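Local structure of aldehyde reductase YahK (Escherichia coli, 1UUF) at residues V198-I203 and M209-A214; H220-T225 and K256-I261. The protein catalyses the NADPH-dependent reduction of a wide range of aldehydes to the corresponding alcohols, as a zinc-dependent member of the alcohol dehydrogenase family. All coordinates share one frame; numbering follows the deposited sequence.

Both contacts lie on the parallel sheet of the Rossmann-type nucleotide-binding domain, their centres about 9 Å apart. Contact 1 comes first along the chain and closes before contact 2 opens: it lays helix 205-216 against strand 197-201. After a short turn the chain enters strand 220-225, where contact 2 begins, reaching to strand 258-263. Strand 197-201 stands between the two strands of contact 2 and bonds to 220-225 on one side, with V198 N to H220 O at 2.9 Å. A214 CB meets V221 CG2 on the helix side, whereas F258 passes beside G199. Together they pack the centre of the domain that probably holds NADPH, on the two faces of its sheet.

Contact 1: residues V198-I203 and M209-A214; sequences VGVVGI and MGIKLA
G210 brings the backbone of helix 205-216 close to V200 on the strand: their CA atoms are 6.4 Å apart, and the carbonyl oxygen G210 O lies 3.9 Å from V200 CG2. That oxygen already accepts the helical bond from A214 N, so the methyl only packs against it. A side chain at G210 would point at the strand, and a CB there would come tightly against V200 CG1; the lack of a side chain probably lets the helix settle this near.

I211 carries most of the helix side of the contact. CG1 stands anti to its carbonyl carbon (chi1 -64°), which sends the branch to the strand, where I211 CG1 meets V200 CG1 at 3.9 Å and rests beside V200 CB as well. The chain then runs on extended (chi2 174°), and its end, I211 CD1, reaches I203 CD1 at 3.8 Å, just past the strand. Strand 197-201, the turn through G202 and helix 205-216 are the first half of a beta-alpha-beta unit, and G202 fits the first glycine of a GxGxxG pattern, consistent with the dinucleotide-binding turn of a Rossmann fold. G202 has phi 104°, at which a side chain would jam against the preceding carbonyl oxygen. L237 of helix 231-237 touches both isoleucines, extending the apolar patch beyond the strand.

One turn on from G210, A214 directs its methyl at the sheet.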
ATOM      1  N   VAL A 198      13.497  -2.010  10.391  1.00 10.11           N
ATOM      2  CA  VAL A 198      12.070  -2.067  10.662  1.00  9.78           C
ATOM      3  C   VAL A 198      11.634  -1.153  11.791  1.00 10.75           C
ATOM      4  O   VAL A 198      12.272  -1.095  12.844  1.00 10.37           O
ATOM      5  CB  VAL A 198      11.654  -3.506  11.019  1.00  9.32           C
ATOM      6  CG1 VAL A 198      10.161  -3.565  11.326  1.00 10.53           C
ATOM      7  CG2 VAL A 198      12.015  -4.441   9.877  1.00 12.49           C
ATOM      8  N   GLY A 199      10.541  -0.438  11.562  1.00  9.82           N
ATOM      9  CA  GLY A 199      10.034   0.447  12.586  1.00 10.02           C
ATOM     10  C   GLY A 199       8.778  -0.124  13.204  1.00 10.67           C
ATOM     11  O   GLY A 199       8.004  -0.821  12.544  1.00 10.81           O
ATOM     12  N   VAL A 200       8.591   0.139  14.489  1.00  9.96           N
ATOM     13  CA  VAL A 200       7.401  -0.316  15.189  1.00 10.21           C
ATOM     14  C   VAL A 200       6.856   0.919  15.881  1.00 11.11           C
ATOM     15  O   VAL A 200       7.533   1.516  16.720  1.00 10.65           O
ATOM     16  CB  VAL A 200       7.717  -1.401  16.232  1.00 10.41           C
ATOM     17  CG1 VAL A 200       6.453  -1.743  17.021  1.00  9.39           C
ATOM     18  CG2 VAL A 200       8.243  -2.654  15.534  1.00  9.01           C
ATOM     19  N   VAL A 201       5.639   1.312  15.514  1.00  9.36           N
ATOM     20  CA  VAL A 201       5.020   2.492  16.095  1.00 10.37           C
ATOM     21  C   VAL A 201       4.054   2.079  17.194  1.00 11.00           C
ATOM     22  O   VAL A 201       3.145   1.286  16.962  1.00 11.83           O
ATOM     23  CB  VAL A 201       4.243   3.301  15.034  1.00 11.21           C
ATOM     24  CG1 VAL A 201       3.759   4.610  15.636  1.00 12.12           C
ATOM     25  CG2 VAL A 201       5.128   3.564  13.826  1.00 10.88           C
ATOM     26  N   GLY A 202       4.261   2.619  18.392  1.00 12.18           N
ATOM     27  CA  GLY A 202       3.393   2.292  19.507  1.00 13.88           C
ATOM     28  C   GLY A 202       4.055   1.325  20.467  1.00 15.58           C
ATOM     29  O   GLY A 202       4.667   0.345  20.045  1.00 14.76           O
ATOM     30  N   ILE A 203       3.937   1.601  21.763  1.00 17.21           N
ATOM     31  CA  ILE A 203       4.541   0.745  22.779  1.00 18.65           C
ATOM     32  C   ILE A 203       3.476   0.193  23.727  1.00 19.67           C
ATOM     33  O   ILE A 203       3.612   0.276  24.951  1.00 20.62           O
ATOM     34  CB  ILE A 203       5.593   1.519  23.609  1.00 20.43           C
ATOM     35  CG1 ILE A 203       6.444   2.408  22.698  1.00 22.03           C
ATOM     36  CG2 ILE A 203       6.500   0.537  24.347  1.00 21.18           C
ATOM     37  CD1 ILE A 203       7.308   1.656  21.704  1.00 24.09           C
ATOM     38  N   MET A 209       4.902  -6.519  21.454  1.00 11.80           N
ATOM     39  CA  MET A 209       5.115  -7.794  20.768  1.00 11.84           C
ATOM     40  C   MET A 209       5.822  -7.546  19.441  1.00 11.53           C
ATOM     41  O   MET A 209       6.652  -8.347  19.010  1.00 12.25           O
ATOM     42  CB  MET A 209       3.791  -8.517  20.501  1.00 13.43           C
ATOM     43  CG  MET A 209       3.187  -9.207  21.715  1.00 15.65           C
ATOM     44  SD  MET A 209       4.373 -10.207  22.656  1.00 19.21           S
ATOM     45  CE  MET A 209       5.185 -11.162  21.372  1.00 14.87           C
ATOM     46  N   GLY A 210       5.489  -6.435  18.790  1.00 10.21           N
ATOM     47  CA  GLY A 210       6.123  -6.115  17.519  1.00 10.52           C
ATOM     48  C   GLY A 210       7.619  -5.918  17.690  1.00 10.99           C
ATOM     49  O   GLY A 210       8.422  -6.359  16.864  1.00  9.79           O
ATOM     50  N   ILE A 211       8.004  -5.254  18.774  1.00 11.08           N
ATOM     51  CA  ILE A 211       9.416  -5.016  19.047  1.00 10.48           C
ATOM     52  C   ILE A 211      10.115  -6.336  19.370  1.00 10.68           C
ATOM     53  O   ILE A 211      11.159  -6.651  18.802  1.00 10.63           O
ATOM     54  CB  ILE A 211       9.581  -4.028  20.219  1.00 10.87           C
ATOM     55  CG1 ILE A 211       8.988  -2.673  19.821  1.00 12.59           C
ATOM     56  CG2 ILE A 211      11.055  -3.880  20.584  1.00 11.26           C
ATOM     57  CD1 ILE A 211       8.950  -1.656  20.947  1.00 14.32           C
ATOM     58  N   LYS A 212       9.533  -7.108  20.284  1.00 10.51           N
ATOM     59  CA  LYS A 212      10.104  -8.397  20.662  1.00 11.83           C
ATOM     60  C   LYS A 212      10.315  -9.295  19.447  1.00 11.71           C
ATOM     61  O   LYS A 212      11.382  -9.893  19.269  1.00 10.85           O
ATOM     62  CB  LYS A 212       9.173  -9.133  21.631  1.00 13.95           C
ATOM     63  CG  LYS A 212       9.175  -8.640  23.063  1.00 17.06           C
ATOM     64  CD  LYS A 212       8.046  -9.332  23.828  1.00 19.14           C
ATOM     65  CE  LYS A 212       8.073  -9.040  25.319  1.00 22.31           C
ATOM     66  NZ  LYS A 212       9.012  -9.944  26.043  1.00 23.95           N
ATOM     67  N   LEU A 213       9.289  -9.397  18.612  1.00 11.51           N
ATOM     68  CA  LEU A 213       9.359 -10.263  17.443  1.00 11.68           C
ATOM     69  C   LEU A 213      10.278  -9.756  16.340  1.00 11.13           C
ATOM     70  O   LEU A 213      11.032 -10.535  15.759  1.00 12.23           O
ATOM     71  CB  LEU A 213       7.950 -10.504  16.892  1.00 11.11           C
ATOM     72  CG  LEU A 213       7.012 -11.226  17.867  1.00 10.29           C
ATOM     73  CD1 LEU A 213       5.607 -11.270  17.280  1.00 10.09           C
ATOM     74  CD2 LEU A 213       7.517 -12.635  18.137  1.00 12.47           C
ATOM     75  N   ALA A 214      10.220  -8.462  16.046  1.00 11.76           N
ATOM     76  CA  ALA A 214      11.077  -7.902  15.004  1.00 11.84           C
ATOM     77  C   ALA A 214      12.532  -8.089  15.417  1.00 12.23           C
ATOM     78  O   ALA A 214      13.396  -8.371  14.585  1.00 11.78           O
ATOM     79  CB  ALA A 214      10.772  -6.420  14.805  1.00 11.28           C
TER

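Contact 2: residues H220-T225 and K256-I261; sequences HVVAFT and KSFDFI
F258 reaches across to V222 and F224 with the far end of its ring, spanning strands that are not neighbours: the nearest CA atoms of the two segments, those of V222 and I261, stay 9.1 Å apart. Strand 197-201 fills the place between them in the parallel sheet of the Rossmann-type domain, and the phenylalanine ring bridges over it on one face.

V222 meets the rim of that ring. Its CB lies in the ring plane, with V222 CB 3.5 Å from F258 CZ. CG1 is anti to the backbone N and CG2 anti to the carbonyl carbon, which puts CG1 near the ring plane, reaching CZ alone, and CG2 off that plane beside CZ and CE2, with V222 CG2 3.6 Å from F258 CZ. The two side chains cross at about a right angle.

F224 approaches from the opposite direction. Both phenylalanines hold CG anti to their own carbonyl carbon (chi1 -65° for F224, -74° for F258), which lifts the F224 ring off the face of its strand and sends the F258 ring over the intervening one. Their CZ atoms meet, 3.5 Å from F224 CZ to F258 CZ, the rings oblique at 53° with centroids 5.5 Å apart; F258 CE1 lies at the edge of the F224 ring, near its plane. The F224 ring also meets F274 edge-to-face, while F258 makes a cation-pi contact with K197.

Cut back to an alanine here, the F258 side chain would no longer reach V222 or F224, which would probably leave a gap, let the F224 ring shift and deprive K197 of its aromatic partner. Across the segments the buried contact involves only carbon atoms and no hydrogen bond, so its cohesion is likely to come from close fit and the exclusion of water.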
ATOM      1  N   HIS A 220      16.888  -4.650  12.311  1.00 12.90           N
ATOM      2  CA  HIS A 220      17.379  -3.526  13.093  1.00 13.43           C
ATOM      3  C   HIS A 220      16.061  -2.834  13.411  1.00 13.27           C
ATOM      4  O   HIS A 220      15.374  -2.352  12.510  1.00 13.36           O
ATOM      5  CB  HIS A 220      18.271  -2.618  12.254  1.00 15.91           C
ATOM      6  CG  HIS A 220      18.771  -1.422  12.998  1.00 19.57           C
ATOM      7  ND1 HIS A 220      18.008  -0.291  13.189  1.00 22.50           N
ATOM      8  CD2 HIS A 220      19.950  -1.191  13.624  1.00 19.90           C
ATOM      9  CE1 HIS A 220      18.694   0.586  13.900  1.00 20.82           C
ATOM     10  NE2 HIS A 220      19.875   0.064  14.178  1.00 22.82           N
ATOM     11  N   VAL A 221      15.706  -2.798  14.690  1.00 10.60           N
ATOM     12  CA  VAL A 221      14.425  -2.240  15.105  1.00 11.53           C
ATOM     13  C   VAL A 221      14.433  -0.843  15.709  1.00 11.89           C
ATOM     14  O   VAL A 221      15.194  -0.559  16.628  1.00 12.94           O
ATOM     15  CB  VAL A 221      13.754  -3.189  16.119  1.00 12.38           C
ATOM     16  CG1 VAL A 221      12.373  -2.667  16.503  1.00 13.79           C
ATOM     17  CG2 VAL A 221      13.659  -4.585  15.529  1.00 13.41           C
ATOM     18  N   VAL A 222      13.571   0.019  15.178  1.00 10.56           N
ATOM     19  CA  VAL A 222      13.429   1.376  15.686  1.00 11.67           C
ATOM     20  C   VAL A 222      12.006   1.501  16.218  1.00 11.96           C
ATOM     21  O   VAL A 222      11.042   1.302  15.476  1.00 11.58           O
ATOM     22  CB  VAL A 222      13.633   2.435  14.585  1.00 11.69           C
ATOM     23  CG1 VAL A 222      13.472   3.831  15.181  1.00 13.09           C
ATOM     24  CG2 VAL A 222      15.014   2.282  13.965  1.00 12.92           C
ATOM     25  N   ALA A 223      11.876   1.800  17.506  1.00  9.67           N
ATOM     26  CA  ALA A 223      10.563   1.957  18.110  1.00  9.47           C
ATOM     27  C   ALA A 223      10.204   3.430  18.146  1.00 10.19           C
ATOM     28  O   ALA A 223      11.060   4.273  18.404  1.00 10.51           O
ATOM     29  CB  ALA A 223      10.558   1.390  19.525  1.00 10.30           C
ATOM     30  N   PHE A 224       8.934   3.733  17.886  1.00 10.57           N
ATOM     31  CA  PHE A 224       8.452   5.107  17.897  1.00 10.32           C
ATOM     32  C   PHE A 224       7.422   5.303  19.003  1.00 12.33           C
ATOM     33  O   PHE A 224       6.474   4.525  19.130  1.00 12.13           O
ATOM     34  CB  PHE A 224       7.803   5.469  16.556  1.00 10.00           C
ATOM     35  CG  PHE A 224       8.753   5.470  15.398  1.00  9.91           C
ATOM     36  CD1 PHE A 224       9.107   4.283  14.765  1.00 10.64           C
ATOM     37  CD2 PHE A 224       9.297   6.663  14.938  1.00 10.71           C
ATOM     38  CE1 PHE A 224       9.993   4.287  13.686  1.00 10.70           C
ATOM     39  CE2 PHE A 224      10.184   6.678  13.858  1.00 10.74           C
ATOM     40  CZ  PHE A 224      10.531   5.487  13.233  1.00 12.15           C
ATOM     41  N   THR A 225       7.606   6.354  19.794  1.00 11.42           N
ATOM     42  CA  THR A 225       6.680   6.668  20.875  1.00 16.05           C
ATOM     43  C   THR A 225       6.334   8.148  20.773  1.00 15.57           C
ATOM     44  O   THR A 225       7.035   8.900  20.106  1.00 15.83           O
ATOM     45  CB  THR A 225       7.316   6.416  22.250  1.00 18.72           C
ATOM     46  OG1 THR A 225       6.339   6.637  23.274  1.00 23.55           O
ATOM     47  CG2 THR A 225       8.490   7.362  22.468  1.00 19.33           C
ATOM     48  N   LYS A 256      13.654   8.481   4.663  1.00 17.21           N
ATOM     49  CA  LYS A 256      13.851   7.473   3.619  1.00 16.09           C
ATOM     50  C   LYS A 256      14.817   6.356   4.014  1.00 15.89           C
ATOM     51  O   LYS A 256      15.728   6.032   3.253  1.00 16.36           O
ATOM     52  CB  LYS A 256      14.375   8.151   2.347  1.00 17.94           C
ATOM     53  CG  LYS A 256      13.520   9.305   1.848  1.00 22.27           C
ATOM     54  CD  LYS A 256      14.207  10.049   0.706  1.00 25.34           C
ATOM     55  CE  LYS A 256      13.374  11.230   0.220  1.00 26.56           C
ATOM     56  NZ  LYS A 256      14.067  12.023  -0.840  1.00 28.07           N
ATOM     57  N   SER A 257      14.616   5.743   5.178  1.00 14.67           N
ATOM     58  CA  SER A 257      15.535   4.695   5.616  1.00 14.05           C
ATOM     59  C   SER A 257      14.905   3.365   6.005  1.00 13.44           C
ATOM     60  O   SER A 257      15.621   2.377   6.195  1.00 13.03           O
ATOM     61  CB  SER A 257      16.357   5.193   6.806  1.00 16.24           C
ATOM     62  OG  SER A 257      15.536   5.321   7.955  1.00 16.04           O
ATOM     63  N   PHE A 258      13.580   3.326   6.131  1.00 10.99           N
ATOM     64  CA  PHE A 258      12.915   2.091   6.535  1.00 12.06           C
ATOM     65  C   PHE A 258      12.438   1.189   5.414  1.00 11.47           C
ATOM     66  O   PHE A 258      11.863   1.644   4.432  1.00 12.38           O
ATOM     67  CB  PHE A 258      11.717   2.393   7.437  1.00 11.73           C
ATOM     68  CG  PHE A 258      12.091   2.817   8.821  1.00 10.93           C
ATOM     69  CD1 PHE A 258      12.310   4.157   9.115  1.00 12.15           C
ATOM     70  CD2 PHE A 258      12.238   1.873   9.832  1.00 10.89           C
ATOM     71  CE1 PHE A 258      12.669   4.554  10.400  1.00 12.80           C
ATOM     72  CE2 PHE A 258      12.597   2.256  11.117  1.00 11.25           C
ATOM     73  CZ  PHE A 258      12.812   3.603  11.403  1.00 11.10           C
ATOM     74  N   ASP A 259      12.672  -0.105   5.585  1.00 11.70           N
ATOM     75  CA  ASP A 259      12.233  -1.089   4.612  1.00 12.00           C
ATOM     76  C   ASP A 259      10.765  -1.354   4.889  1.00 11.97           C
ATOM     77  O   ASP A 259       9.959  -1.518   3.974  1.00 13.57           O
ATOM     78  CB  ASP A 259      13.011  -2.392   4.787  1.00 12.57           C
ATOM     79  CG  ASP A 259      14.458  -2.269   4.361  1.00 16.63           C
ATOM     80  OD1 ASP A 259      14.718  -2.244   3.139  1.00 17.07           O
ATOM     81  OD2 ASP A 259      15.331  -2.190   5.250  1.00 17.65           O
ATOM     82  N   PHE A 260      10.429  -1.373   6.174  1.00 10.20           N
ATOM     83  CA  PHE A 260       9.071  -1.663   6.597  1.00  9.73           C
ATOM     84  C   PHE A 260       8.759  -0.998   7.936  1.00  9.43           C
ATOM     85  O   PHE A 260       9.614  -0.919   8.813  1.00  9.53           O
ATOM     86  CB  PHE A 260       8.921  -3.182   6.719  1.00 10.17           C
ATOM     87  CG  PHE A 260       7.590  -3.629   7.248  1.00  9.70           C
ATOM     88  CD1 PHE A 260       6.420  -3.360   6.548  1.00 12.22           C
ATOM     89  CD2 PHE A 260       7.509  -4.337   8.445  1.00 11.65           C
ATOM     90  CE1 PHE A 260       5.185  -3.790   7.032  1.00 12.30           C
ATOM     91  CE2 PHE A 260       6.283  -4.771   8.937  1.00 10.08           C
ATOM     92  CZ  PHE A 260       5.117  -4.495   8.228  1.00 11.48           C
ATOM     93  N   ILE A 261       7.537  -0.504   8.078  1.00  8.65           N
ATOM     94  CA  ILE A 261       7.117   0.110   9.325  1.00  9.09           C
ATOM     95  C   ILE A 261       5.800  -0.516   9.750  1.00  9.49           C
ATOM     96  O   ILE A 261       4.827  -0.504   9.001  1.00  9.85           O
ATOM     97  CB  ILE A 261       6.919   1.634   9.194  1.00 10.67           C
ATOM     98  CG1 ILE A 261       8.274   2.314   8.976  1.00  8.53           C
ATOM     99  CG2 ILE A 261       6.284   2.186  10.471  1.00 10.64           C
ATOM    100  CD1 ILE A 261       8.188   3.815   8.807  1.00  9.60           C
TER